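Local coordinates for protein Methylcobalamin\: coenzyme M methyltransferase (Methanosarcina mazei, PDB 4AY7) that transfers a methyl group from a methylated corrinoid to coenzyme M in methanogenesis, using a bound zinc ion, at residues D211-A214 with L218-P221; H246-V251 with P323-A328; S256-A259 with G265-V268; P295-P300 with K307-E312. One frame throughout, in Å; residues are numbered along the deposited sequence.

Contact 1: residues D211-A214 with L218-P221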
ATOM      1  N   ASP A 211       1.257  -0.282   6.470  1.00 19.85           N
ATOM      2  CA  ASP A 211       1.104  -0.489   7.844  1.00 20.09           C
ATOM      3  C   ASP A 211       1.879   0.512   8.668  1.00 20.75           C
ATOM      4  O   ASP A 211       2.819   0.159   9.339  1.00 20.35           O
ATOM      5  CB  ASP A 211       1.513  -1.945   8.191  1.00 20.92           C
ATOM      6  CG  ASP A 211       0.592  -2.596   9.264  1.00 22.20           C
ATOM      7  OD1 ASP A 211      -0.018  -1.814  10.022  1.00 22.50           O
ATOM      8  OD2 ASP A 211       0.529  -3.876   9.384  1.00 22.34           O
ATOM      9  N   PRO A 212       1.460   1.761   8.652  1.00 21.11           N
ATOM     10  CA  PRO A 212       2.236   2.783   9.345  1.00 21.69           C
ATOM     11  C   PRO A 212       2.416   2.599  10.851  1.00 21.77           C
ATOM     12  O   PRO A 212       3.406   3.053  11.370  1.00 21.46           O
ATOM     13  CB  PRO A 212       1.463   4.052   9.040  1.00 22.68           C
ATOM     14  CG  PRO A 212       0.071   3.595   8.754  1.00 22.94           C
ATOM     15  CD  PRO A 212       0.374   2.375   7.908  1.00 21.99           C
ATOM     16  N   VAL A 213       1.451   2.015  11.566  1.00 21.43           N
ATOM     17  CA  VAL A 213       1.592   1.775  13.015  1.00 21.20           C
ATOM     18  C   VAL A 213       2.824   0.865  13.335  1.00 21.02           C
ATOM     19  O   VAL A 213       3.362   0.923  14.425  1.00 21.56           O
ATOM     20  CB  VAL A 213       0.224   1.302  13.638  1.00 21.13           C
ATOM     21  CG1 VAL A 213       0.318   1.059  15.156  1.00 21.78           C
ATOM     22  CG2 VAL A 213      -0.838   2.404  13.435  1.00 21.45           C
ATOM     23  N   ALA A 214       3.217   0.021  12.411  1.00 20.29           N
ATOM     24  CA  ALA A 214       4.362  -0.871  12.639  1.00 20.52           C
ATOM     25  C   ALA A 214       5.716  -0.133  12.550  1.00 22.10           C
ATOM     26  O   ALA A 214       6.766  -0.716  12.860  1.00 23.76           O
ATOM     27  CB  ALA A 214       4.274  -2.055  11.665  1.00 20.25           C
ATOM     28  N   LEU A 218       6.411   4.797  15.648  1.00 31.79           N
ATOM     29  CA  LEU A 218       5.215   4.598  16.520  1.00 32.58           C
ATOM     30  C   LEU A 218       5.397   3.398  17.474  1.00 34.80           C
ATOM     31  O   LEU A 218       4.989   3.499  18.619  1.00 36.03           O
ATOM     32  CB  LEU A 218       3.954   4.402  15.673  1.00 32.19           C
ATOM     33  CG  LEU A 218       3.551   5.653  14.851  1.00 32.96           C
ATOM     34  CD1 LEU A 218       2.594   5.447  13.665  1.00 32.21           C
ATOM     35  CD2 LEU A 218       3.021   6.686  15.815  1.00 32.84           C
ATOM     36  N   MET A 219       5.947   2.270  16.996  1.00 32.42           N
ATOM     37  CA  MET A 219       6.183   1.070  17.849  1.00 32.14           C
ATOM     38  C   MET A 219       7.681   0.728  17.863  1.00 31.31           C
ATOM     39  O   MET A 219       8.306   0.735  16.813  1.00 29.01           O
ATOM     40  CB  MET A 219       5.399  -0.140  17.296  1.00 33.54           C
ATOM     41  CG  MET A 219       3.896  -0.007  17.343  1.00 35.69           C
ATOM     42  SD  MET A 219       3.176  -0.137  19.007  1.00 44.47           S
ATOM     43  CE  MET A 219       3.761  -1.783  19.504  1.00 39.60           C
ATOM     44  N   SER A 220       8.228   0.408  19.032  1.00 30.18           N
ATOM     45  CA  SER A 220       9.581  -0.006  19.172  1.00 29.28           C
ATOM     46  C   SER A 220       9.915  -1.194  18.266  1.00 28.37           C
ATOM     47  O   SER A 220       9.094  -2.123  18.148  1.00 27.19           O
ATOM     48  CB  SER A 220       9.880  -0.433  20.614  1.00 30.64           C
ATOM     49  OG  SER A 220       9.288  -1.691  20.939  1.00 30.07           O
ATOM     50  N   PRO A 221      11.141  -1.221  17.731  1.00 27.28           N
ATOM     51  CA  PRO A 221      11.653  -2.353  16.980  1.00 26.27           C
ATOM     52  C   PRO A 221      11.585  -3.656  17.759  1.00 26.33           C
ATOM     53  O   PRO A 221      11.242  -4.709  17.209  1.00 24.76           O
ATOM     54  CB  PRO A 221      13.115  -1.957  16.678  1.00 28.21           C
ATOM     55  CG  PRO A 221      13.060  -0.418  16.679  1.00 28.39           C
ATOM     56  CD  PRO A 221      12.052  -0.061  17.715  1.00 28.32           C
TER
HETATM   57  O   HOH W   1       8.876  -0.928  14.784  1.00 19.49           O

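Contact 2: residues H246-V251 with P323-A328. With ZN (zinc ion), chain C.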
ATOM      1  N   HIS A 246       4.435  -2.115   2.862  1.00 16.64           N
ATOM      2  CA  HIS A 246       4.890  -0.744   2.920  1.00 17.65           C
ATOM      3  C   HIS A 246       4.830  -0.233   4.335  1.00 18.55           C
ATOM      4  O   HIS A 246       3.709  -0.207   4.917  1.00 18.65           O
ATOM      5  CB  HIS A 246       4.068   0.095   1.989  1.00 18.47           C
ATOM      6  CG  HIS A 246       4.376   1.563   2.131  1.00 20.49           C
ATOM      7  ND1 HIS A 246       5.346   2.152   1.461  1.00 20.48           N
ATOM      8  CD2 HIS A 246       3.845   2.537   2.970  1.00 23.05           C
ATOM      9  CE1 HIS A 246       5.501   3.424   1.862  1.00 21.64           C
ATOM     10  NE2 HIS A 246       4.548   3.687   2.728  1.00 24.47           N
ATOM     11  N   ILE A 247       5.943   0.195   4.915  1.00 19.23           N
ATOM     12  CA  ILE A 247       5.910   0.733   6.290  1.00 20.63           C
ATOM     13  C   ILE A 247       6.600   2.064   6.195  1.00 22.48           C
ATOM     14  O   ILE A 247       7.750   2.148   5.737  1.00 21.48           O
ATOM     15  CB  ILE A 247       6.580  -0.152   7.365  1.00 20.21           C
ATOM     16  CG1 ILE A 247       5.814  -1.473   7.557  1.00 20.11           C
ATOM     17  CG2 ILE A 247       6.670   0.543   8.747  1.00 20.45           C
ATOM     18  CD1 ILE A 247       6.464  -2.417   8.606  1.00 20.86           C
ATOM     19  N   CYS A 248       5.839   3.116   6.504  1.00 24.81           N
ATOM     20  CA  CYS A 248       6.301   4.481   6.297  1.00 28.49           C
ATOM     21  C   CYS A 248       7.367   4.727   7.355  1.00 27.79           C
ATOM     22  O   CYS A 248       7.352   4.112   8.418  1.00 29.71           O
ATOM     23  CB  CYS A 248       5.187   5.519   6.631  1.00 31.81           C
ATOM     24  SG  CYS A 248       3.541   5.150   6.025  1.00 39.45           S
ATOM     25  N   GLY A 249       8.184   5.728   7.128  1.00 28.30           N
ATOM     26  CA  GLY A 249       9.017   6.237   8.210  1.00 29.92           C
ATOM     27  C   GLY A 249      10.440   5.684   8.167  1.00 29.24           C
ATOM     28  O   GLY A 249      10.833   5.042   7.200  1.00 27.08           O
ATOM     29  N   ASN A 250      11.187   5.971   9.239  1.00 31.24           N
ATOM     30  CA  ASN A 250      12.600   5.538   9.416  1.00 32.00           C
ATOM     31  C   ASN A 250      12.596   4.044   9.830  1.00 27.63           C
ATOM     32  O   ASN A 250      12.748   3.727  10.996  1.00 28.71           O
ATOM     33  CB  ASN A 250      13.228   6.416  10.529  1.00 36.77           C
ATOM     34  CG  ASN A 250      12.869   7.904  10.373  1.00 41.29           C
ATOM     35  OD1 ASN A 250      13.449   8.590   9.541  1.00 44.99           O
ATOM     36  ND2 ASN A 250      11.880   8.390  11.134  1.00 41.23           N
ATOM     37  N   VAL A 251      12.356   3.160   8.867  1.00 24.32           N
ATOM     38  CA  VAL A 251      12.276   1.730   9.100  1.00 22.53           C
ATOM     39  C   VAL A 251      13.638   1.024   9.120  1.00 22.82           C
ATOM     40  O   VAL A 251      13.629  -0.165   9.254  1.00 23.00           O
ATOM     41  CB  VAL A 251      11.384   0.993   8.058  1.00 21.68           C
ATOM     42  CG1 VAL A 251       9.950   1.421   8.173  1.00 22.50           C
ATOM     43  CG2 VAL A 251      11.847   1.202   6.614  1.00 21.94           C
ATOM     44  N   PRO A 323       6.860   5.690  -6.340  1.00 19.06           N
ATOM     45  CA  PRO A 323       6.907   6.677  -5.275  1.00 18.93           C
ATOM     46  C   PRO A 323       7.282   5.986  -3.945  1.00 19.14           C
ATOM     47  O   PRO A 323       6.887   4.845  -3.697  1.00 18.78           O
ATOM     48  CB  PRO A 323       5.478   7.221  -5.245  1.00 19.82           C
ATOM     49  CG  PRO A 323       4.965   6.967  -6.641  1.00 20.34           C
ATOM     50  CD  PRO A 323       5.551   5.660  -7.015  1.00 19.75           C
ATOM     51  N   GLY A 324       7.928   6.706  -3.055  1.00 20.07           N
ATOM     52  CA  GLY A 324       8.228   6.175  -1.772  1.00 22.53           C
ATOM     53  C   GLY A 324       7.023   6.009  -0.847  1.00 23.80           C
ATOM     54  O   GLY A 324       7.033   5.175   0.004  1.00 25.76           O
ATOM     55  N   CYS A 325       6.006   6.841  -0.981  1.00 26.46           N
ATOM     56  CA  CYS A 325       4.837   6.796  -0.111  1.00 27.42           C
ATOM     57  C   CYS A 325       3.643   7.073  -1.021  1.00 25.17           C
ATOM     58  O   CYS A 325       3.801   7.124  -2.239  1.00 21.96           O
ATOM     59  CB  CYS A 325       4.948   7.807   1.049  1.00 30.72           C
ATOM     60  SG  CYS A 325       3.719   7.376   2.299  1.00 40.53           S
ATOM     61  N   GLY A 326       2.441   7.192  -0.467  1.00 24.12           N
ATOM     62  CA  GLY A 326       1.303   7.603  -1.317  1.00 23.72           C
ATOM     63  C   GLY A 326       1.648   8.920  -2.046  1.00 23.71           C
ATOM     64  O   GLY A 326       2.380   9.789  -1.530  1.00 23.20           O
ATOM     65  N   ILE A 327       1.149   9.054  -3.264  1.00 22.80           N
ATOM     66  CA  ILE A 327       1.350  10.276  -4.030  1.00 22.50           C
ATOM     67  C   ILE A 327       0.587  11.386  -3.341  1.00 23.06           C
ATOM     68  O   ILE A 327      -0.623  11.213  -2.953  1.00 22.56           O
ATOM     69  CB  ILE A 327       0.845  10.045  -5.460  1.00 22.81           C
ATOM     70  CG1 ILE A 327       1.596   8.841  -6.075  1.00 22.66           C
ATOM     71  CG2 ILE A 327       1.017  11.313  -6.320  1.00 22.11           C
ATOM     72  CD1 ILE A 327       1.340   8.588  -7.582  1.00 22.76           C
ATOM     73  N   ALA A 328       1.224  12.518  -3.111  1.00 22.84           N
ATOM     74  CA  ALA A 328       0.469  13.649  -2.545  1.00 23.88           C
ATOM     75  C   ALA A 328      -0.652  14.063  -3.556  1.00 23.88           C
ATOM     76  O   ALA A 328      -0.429  14.086  -4.784  1.00 24.08           O
ATOM     77  CB  ALA A 328       1.380  14.846  -2.252  1.00 24.05           C
TER
HETATM   78 ZN    ZN C 500       4.560   5.596   3.889  1.00 46.90          ZN

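Contact 3: residues S256-A259 with G265-V268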
ATOM      1  N   SER A 256      15.618  -5.295   8.123  1.00 23.70           N
ATOM      2  CA  SER A 256      16.028  -6.710   8.003  1.00 24.32           C
ATOM      3  C   SER A 256      14.930  -7.678   8.521  1.00 24.83           C
ATOM      4  O   SER A 256      14.646  -8.672   7.894  1.00 25.48           O
ATOM      5  CB  SER A 256      17.387  -6.960   8.713  1.00 26.48           C
ATOM      6  OG  SER A 256      17.831  -8.268   8.467  1.00 26.96           O
ATOM      7  N   ASP A 257      14.195  -7.251   9.535  1.00 24.68           N
ATOM      8  CA  ASP A 257      13.049  -8.011  10.094  1.00 25.21           C
ATOM      9  C   ASP A 257      11.884  -7.984   9.120  1.00 22.82           C
ATOM     10  O   ASP A 257      11.253  -9.006   8.938  1.00 22.09           O
ATOM     11  CB  ASP A 257      12.642  -7.454  11.438  1.00 27.34           C
ATOM     12  CG  ASP A 257      13.752  -7.503  12.450  1.00 30.17           C
ATOM     13  OD1 ASP A 257      14.150  -8.630  12.744  1.00 31.23           O
ATOM     14  OD2 ASP A 257      14.222  -6.430  12.945  1.00 32.48           O
ATOM     15  N   MET A 258      11.633  -6.850   8.459  1.00 21.23           N
ATOM     16  CA  MET A 258      10.635  -6.804   7.408  1.00 20.54           C
ATOM     17  C   MET A 258      10.903  -7.814   6.317  1.00 20.05           C
ATOM     18  O   MET A 258       9.986  -8.407   5.762  1.00 19.36           O
ATOM     19  CB  MET A 258      10.596  -5.392   6.809  1.00 20.01           C
ATOM     20  CG  MET A 258      10.002  -4.316   7.768  1.00 20.51           C
ATOM     21  SD  MET A 258      10.214  -2.626   7.187  1.00 20.94           S
ATOM     22  CE  MET A 258       9.315  -2.728   5.635  1.00 19.55           C
ATOM     23  N   ALA A 259      12.208  -7.980   5.973  1.00 21.27           N
ATOM     24  CA  ALA A 259      12.616  -8.856   4.915  1.00 21.23           C
ATOM     25  C   ALA A 259      12.392 -10.308   5.254  1.00 21.99           C
ATOM     26  O   ALA A 259      12.357 -11.122   4.348  1.00 21.95           O
ATOM     27  CB  ALA A 259      14.084  -8.589   4.496  1.00 20.62           C
ATOM     28  N   GLY A 265       7.778  -8.186  -1.993  1.00 18.21           N
ATOM     29  CA  GLY A 265       8.366  -6.868  -2.050  1.00 17.94           C
ATOM     30  C   GLY A 265       8.193  -6.088  -0.784  1.00 17.59           C
ATOM     31  O   GLY A 265       7.159  -6.219  -0.051  1.00 16.84           O
ATOM     32  N   LEU A 266       9.182  -5.241  -0.553  1.00 17.12           N
ATOM     33  CA  LEU A 266       9.133  -4.207   0.412  1.00 17.33           C
ATOM     34  C   LEU A 266       9.151  -2.789  -0.200  1.00 17.84           C
ATOM     35  O   LEU A 266       9.969  -2.431  -1.009  1.00 18.46           O
ATOM     36  CB  LEU A 266      10.257  -4.347   1.436  1.00 17.22           C
ATOM     37  CG  LEU A 266      10.381  -5.669   2.115  1.00 17.64           C
ATOM     38  CD1 LEU A 266      11.613  -5.606   2.991  1.00 18.34           C
ATOM     39  CD2 LEU A 266       9.142  -5.984   2.949  1.00 17.07           C
ATOM     40  N   SER A 267       8.163  -1.989   0.181  1.00 18.69           N
ATOM     41  CA  SER A 267       8.000  -0.597  -0.349  1.00 19.24           C
ATOM     42  C   SER A 267       8.478   0.292   0.741  1.00 20.14           C
ATOM     43  O   SER A 267       7.920   0.285   1.861  1.00 21.91           O
ATOM     44  CB  SER A 267       6.572  -0.318  -0.701  1.00 19.74           C
ATOM     45  OG  SER A 267       6.309   1.062  -0.881  1.00 20.50           O
ATOM     46  N   VAL A 268       9.435   1.151   0.397  1.00 21.22           N
ATOM     47  CA  VAL A 268      10.120   1.981   1.353  1.00 23.53           C
ATOM     48  C   VAL A 268      10.237   3.451   0.856  1.00 23.96           C
ATOM     49  O   VAL A 268      10.193   3.719  -0.331  1.00 22.82           O
ATOM     50  CB  VAL A 268      11.580   1.561   1.558  1.00 24.20           C
ATOM     51  CG1 VAL A 268      11.613   0.186   2.195  1.00 24.86           C
ATOM     52  CG2 VAL A 268      12.342   1.584   0.210  1.00 24.23           C
TER

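Contact 4: residues P295-P300 with K307-E312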
ATOM      1  N   PRO A 295       6.662  13.608  -0.766  1.00 26.63           N
ATOM      2  CA  PRO A 295       6.523  15.008  -0.345  1.00 28.01           C
ATOM      3  C   PRO A 295       7.602  15.951  -0.846  1.00 28.76           C
ATOM      4  O   PRO A 295       7.296  17.143  -1.058  1.00 28.71           O
ATOM      5  CB  PRO A 295       6.516  14.905   1.213  1.00 28.62           C
ATOM      6  CG  PRO A 295       7.377  13.692   1.491  1.00 28.41           C
ATOM      7  CD  PRO A 295       7.001  12.715   0.381  1.00 27.64           C
ATOM      8  N   PHE A 296       8.848  15.495  -1.036  1.00 28.29           N
ATOM      9  CA  PHE A 296       9.930  16.408  -1.401  1.00 28.87           C
ATOM     10  C   PHE A 296      10.473  16.300  -2.821  1.00 26.81           C
ATOM     11  O   PHE A 296      11.336  17.085  -3.264  1.00 26.80           O
ATOM     12  CB  PHE A 296      10.987  16.466  -0.314  1.00 32.14           C
ATOM     13  CG  PHE A 296      10.404  16.674   1.067  1.00 35.24           C
ATOM     14  CD1 PHE A 296       9.703  17.848   1.366  1.00 38.52           C
ATOM     15  CD2 PHE A 296      10.466  15.678   2.040  1.00 38.92           C
ATOM     16  CE1 PHE A 296       9.144  18.048   2.625  1.00 41.59           C
ATOM     17  CE2 PHE A 296       9.894  15.858   3.301  1.00 40.56           C
ATOM     18  CZ  PHE A 296       9.218  17.048   3.596  1.00 41.63           C
ATOM     19  N   THR A 297       9.950  15.387  -3.604  1.00 24.86           N
ATOM     20  CA  THR A 297      10.398  15.338  -4.961  1.00 25.68           C
ATOM     21  C   THR A 297       9.247  15.252  -5.926  1.00 24.69           C
ATOM     22  O   THR A 297       9.106  16.076  -6.859  1.00 23.52           O
ATOM     23  CB  THR A 297      11.402  14.171  -5.155  1.00 25.75           C
ATOM     24  OG1 THR A 297      12.499  14.311  -4.223  1.00 26.02           O
ATOM     25  CG2 THR A 297      11.856  14.051  -6.585  1.00 25.70           C
ATOM     26  N   LEU A 298       8.392  14.283  -5.699  1.00 24.20           N
ATOM     27  CA  LEU A 298       7.355  14.069  -6.678  1.00 24.45           C
ATOM     28  C   LEU A 298       6.323  15.236  -6.650  1.00 23.92           C
ATOM     29  O   LEU A 298       5.833  15.656  -7.703  1.00 24.48           O
ATOM     30  CB  LEU A 298       6.799  12.681  -6.392  1.00 25.75           C
ATOM     31  CG  LEU A 298       6.188  11.783  -7.450  1.00 27.44           C
ATOM     32  CD1 LEU A 298       6.947  11.547  -8.723  1.00 26.40           C
ATOM     33  CD2 LEU A 298       5.937  10.461  -6.696  1.00 27.93           C
ATOM     34  N   LEU A 299       6.006  15.746  -5.461  1.00 23.63           N
ATOM     35  CA  LEU A 299       4.981  16.758  -5.289  1.00 24.40           C
ATOM     36  C   LEU A 299       5.521  18.076  -5.850  1.00 25.12           C
ATOM     37  O   LEU A 299       4.881  18.619  -6.706  1.00 24.21           O
ATOM     38  CB  LEU A 299       4.528  16.858  -3.817  1.00 24.92           C
ATOM     39  CG  LEU A 299       3.810  18.114  -3.302  1.00 25.87           C
ATOM     40  CD1 LEU A 299       2.535  18.372  -4.142  1.00 26.59           C
ATOM     41  CD2 LEU A 299       3.529  17.996  -1.806  1.00 25.49           C
ATOM     42  N   PRO A 300       6.725  18.538  -5.399  1.00 24.97           N
ATOM     43  CA  PRO A 300       7.184  19.833  -5.880  1.00 26.21           C
ATOM     44  C   PRO A 300       7.856  19.821  -7.220  1.00 26.68           C
ATOM     45  O   PRO A 300       7.974  20.855  -7.849  1.00 27.68           O
ATOM     46  CB  PRO A 300       8.132  20.332  -4.765  1.00 26.52           C
ATOM     47  CG  PRO A 300       8.540  19.152  -4.007  1.00 26.57           C
ATOM     48  CD  PRO A 300       7.455  18.106  -4.188  1.00 25.53           C
ATOM     49  N   LYS A 307      13.502  12.897 -12.313  1.00 23.58           N
ATOM     50  CA  LYS A 307      14.234  11.959 -13.219  1.00 24.69           C
ATOM     51  C   LYS A 307      15.599  11.597 -12.655  1.00 24.23           C
ATOM     52  O   LYS A 307      15.960  10.429 -12.662  1.00 23.33           O
ATOM     53  CB  LYS A 307      14.340  12.437 -14.658  1.00 26.31           C
ATOM     54  CG  LYS A 307      12.980  12.628 -15.334  1.00 27.66           C
ATOM     55  CD  LYS A 307      13.031  12.545 -16.859  1.00 29.65           C
ATOM     56  CE  LYS A 307      13.717  13.710 -17.476  1.00 32.23           C
ATOM     57  NZ  LYS A 307      13.779  13.715 -19.003  1.00 34.56           N
ATOM     58  N   ALA A 308      16.286  12.571 -12.097  1.00 24.17           N
ATOM     59  CA  ALA A 308      17.561  12.331 -11.469  1.00 24.81           C
ATOM     60  C   ALA A 308      17.494  11.313 -10.293  1.00 24.00           C
ATOM     61  O   ALA A 308      18.336  10.391 -10.188  1.00 23.33           O
ATOM     62  CB  ALA A 308      18.210  13.627 -11.022  1.00 25.31           C
ATOM     63  N   GLU A 309      16.520  11.462  -9.419  1.00 24.61           N
ATOM     64  CA  GLU A 309      16.384  10.597  -8.251  1.00 24.26           C
ATOM     65  C   GLU A 309      15.867   9.243  -8.662  1.00 22.87           C
ATOM     66  O   GLU A 309      16.258   8.265  -8.051  1.00 22.57           O
ATOM     67  CB  GLU A 309      15.490  11.258  -7.169  1.00 26.55           C
ATOM     68  CG  GLU A 309      16.231  12.483  -6.603  1.00 29.00           C
ATOM     69  CD  GLU A 309      15.372  13.296  -5.614  1.00 32.13           C
ATOM     70  OE1 GLU A 309      14.314  12.767  -5.149  1.00 31.32           O
ATOM     71  OE2 GLU A 309      15.759  14.484  -5.326  1.00 34.50           O
ATOM     72  N   ALA A 310      15.011   9.184  -9.693  1.00 21.91           N
ATOM     73  CA  ALA A 310      14.584   7.922 -10.325  1.00 21.68           C
ATOM     74  C   ALA A 310      15.764   7.126 -10.859  1.00 22.05           C
ATOM     75  O   ALA A 310      15.986   5.909 -10.546  1.00 21.37           O
ATOM     76  CB  ALA A 310      13.589   8.172 -11.452  1.00 21.45           C
ATOM     77  N   LYS A 311      16.563   7.822 -11.671  1.00 22.96           N
ATOM     78  CA  LYS A 311      17.774   7.248 -12.239  1.00 24.12           C
ATOM     79  C   LYS A 311      18.693   6.669 -11.162  1.00 23.57           C
ATOM     80  O   LYS A 311      19.169   5.544 -11.292  1.00 22.64           O
ATOM     81  CB  LYS A 311      18.539   8.320 -13.041  1.00 25.42           C
ATOM     82  CG  LYS A 311      19.733   7.817 -13.827  1.00 28.52           C
ATOM     83  CD  LYS A 311      20.444   8.959 -14.602  1.00 30.23           C
ATOM     84  CE  LYS A 311      21.673   8.509 -15.392  1.00 33.43           C
ATOM     85  NZ  LYS A 311      22.162   9.532 -16.423  1.00 34.86           N
ATOM     86  N   GLU A 312      18.935   7.434 -10.116  1.00 23.88           N
ATOM     87  CA  GLU A 312      19.656   6.941  -8.971  1.00 25.41           C
ATOM     88  C   GLU A 312      19.088   5.615  -8.347  1.00 23.30           C
ATOM     89  O   GLU A 312      19.858   4.721  -8.055  1.00 23.97           O
ATOM     90  CB  GLU A 312      19.805   8.016  -7.908  1.00 28.66           C
ATOM     91  CG  GLU A 312      20.762   7.590  -6.840  1.00 33.47           C
ATOM     92  CD  GLU A 312      21.372   8.731  -6.042  1.00 42.09           C
ATOM     93  OE1 GLU A 312      21.300   9.934  -6.473  1.00 44.48           O
ATOM     94  OE2 GLU A 312      21.968   8.373  -4.959  1.00 51.37           O
TER

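Contact 1: residues D211-A214 with L218-P221
Met219 and Leu218 approach the 3-10 turn at 212-214 by their aliphatic carbons, and Val213 O is where the two side chains converge. Met219 CG lies 3.1 Å from Val213 O, a tight carbon-oxygen approach, while Leu218 CB is 3.7 Å from the same oxygen. Leu218 then runs alongside the turn, and one branch does the touching: its CD1 comes to 3.4 Å from Pro212 O and also meets the CA of Val213. Met219 behaves differently. Its CB is directed at the turn, but bends at chi2 (-72°) and chi3 (-58°) lead SD and CE off, so that only the base of the chain, CB and CG, stays at Val213 O, with CG the nearer; beyond it the side chain packs on Phe170 and Ser174 of helix 167-176. Val213 adds an apolar touch through CG1, 4.3 Å from Met219 CG. The turn itself is closed by Ala214 N bonding to Asp211 O at 3.1 Å. Both segments belong to the loop that leads from strand 206-210 of the TIM barrel to helix 221-238, and this loop borders the metal site: the nearest atom of the Pro212 side chain is about 6 Å from the zinc ion. No direct hydrogen bond joins the segments. One water lies 2.9 Å from Ala214 O and 2.7 Å from Met219 O. The chemistry therefore implies a loop closed by aliphatic contact with carbonyl oxygens and by a water that donates to both, joining two acceptors that could not bond each other.

Contact 2: residues H246-V251 with P323-A328
A zinc ion is gripped from both segments by three side chains: His246 NE2 at 2.2 Å, Cys248 SG at 2.4 Å and Cys325 SG at 2.5 Å. The two sulfurs stand widest apart, with an S-Zn-S angle near 123°, whereas both N-Zn-S angles lie close to 107°. Such a pyramid matches three corners of a distorted tetrahedron, consistent with a fourth ligand, probably the thiolate of coenzyme M, joining during the reaction; the side chain of Cys325 is about 8 Å, between nearest atoms, from that of Gln38 and likewise from that of Gln103, both of which bind coenzyme M. Zinc is 3.1 Å from His246 CE1 and 3.3 Å from His246 CD2, so the metal lies almost symmetrically between the two carbons that flank NE2. In fold terms the site sits at the C-terminal ends of parallel strands 242-246 and 320-323 of the TIM barrel, the usual place for the active site of that fold, and the metal bridges two loops that are far apart in sequence. With CG anti to the backbone N (chi1 173°), the imidazole of His246 is swung toward the metal and the 323-328 loop. Two bonds hold the ring there, the zinc at NE2 and, as a second-shell partner, Ser267 OG hydrogen-bonded to ND1. Gly324 O makes a close approach to the ring edge near its plane, 3.0 Å from His246 CE1. Cys248 and Cys325 bring their sulfurs to 4.3 Å of each other, SG to SG.

Contact 3: residues S256-A259 with G265-V268
Leu266, on strand 265-267, points its side chain into Met258 and Ala259 of helix 252-259, within the beta-alpha-beta unit of strand 242-246, that helix and strand 265-267 in the TIM barrel. From CB, which is directed at the helix, the chain passes to CG, anti to the carbonyl carbon (chi1 -53°), and there it forks. CD1 takes the branch against the helix backbone, 3.9 Å from both the N and CA of Ala259, and it also touches Ala259 CB at 4.2 Å. CD2 takes the other, reaching Met258 O at 3.8 Å. Both methyls lie against the same side of the Met258-Ala259 peptide, CD1 nearer its nitrogen end and CD2 its oxygen, an apolar fork with no hydrogen bond across. Replacing Leu266 by an alanine removes CG and both methyls, which would probably open a gap between strand and helix and leave Met258 CB and Ala259 CB without this apolar partner. All three residues are buried, and Leu245 of strand 242-246 packs against both Met258 and Leu266, while Met258 also lies on Phe224 of helix 221-238. Met258 CB faces the mouth of the fork, 4.0 Å from Leu266 CD1 and 4.2 Å from Leu266 CD2.

Contact 4: residues P295-P300 with K307-E312
Two helices that follow strand 287-292 of the TIM barrel, the short helix 294-298 and helix 303-315, are linked by a polar contact between Thr297 and Glu309. Their side chains come from opposite directions, and the hydroxyl Thr297 OG1 donates to Glu309 OE1 over 2.6 Å, a short bond. It meets that oxygen on its syn side, 18° out of the carboxylate plane, so the approach is close to coplanar. Glu309 OE2 is 3.4 Å from Thr297 OG1 but at a poor angle, leaving OE1 as the acceptor that does the bonding. Glu309 OE1 is also 3.1 Å from Thr297 CG2 and 3.2 Å from Thr297 CB, so the oxygen lies close to the threonine's carbons as well. Reach comes from Glu309 being extended beyond CG (chi2 174°), which carries the carboxylate across to Thr297. Without the carboxylate, as with an alanine at this position, Thr297 OG1 would probably lose this acceptor and be freer to turn. The Thr297 side lies in a wider pi-type turn at 295-298. Around the pair, Thr297 and Leu298 also rest on Ile306 of helix 303-315. Behind them Leu298 packs on Pro323 of strand 320-323 and Leu339 of helix 333-346, while Ala310 packs on Leu321 of that strand and Ala342 of helix 333-346, and Lys307 is salt-bridged to Glu345 of helix 333-346.

In the fold
From the N terminus, contact 1 comes first, closing a short loop between strand 206-210 and helix 221-238 before contact 2 opens. Contact 2 closes a much longer stretch, from the end of strand 242-246 to that of strand 320-323. Nested inside it, in series, are contact 3, which joins helix 252-259 to strand 265-267, and contact 4, which joins helix 294-298 to helix 303-315. None cross. Contact 1 touches contact 2 through Asp211 N and His246 O, a probable hydrogen bond, and contact 3 meets it where Met258 SD packs on Ile247 and Val251. Contact 4 reaches the far loop of contact 2 by Leu298 on Pro323 and Leu299 on Ala328.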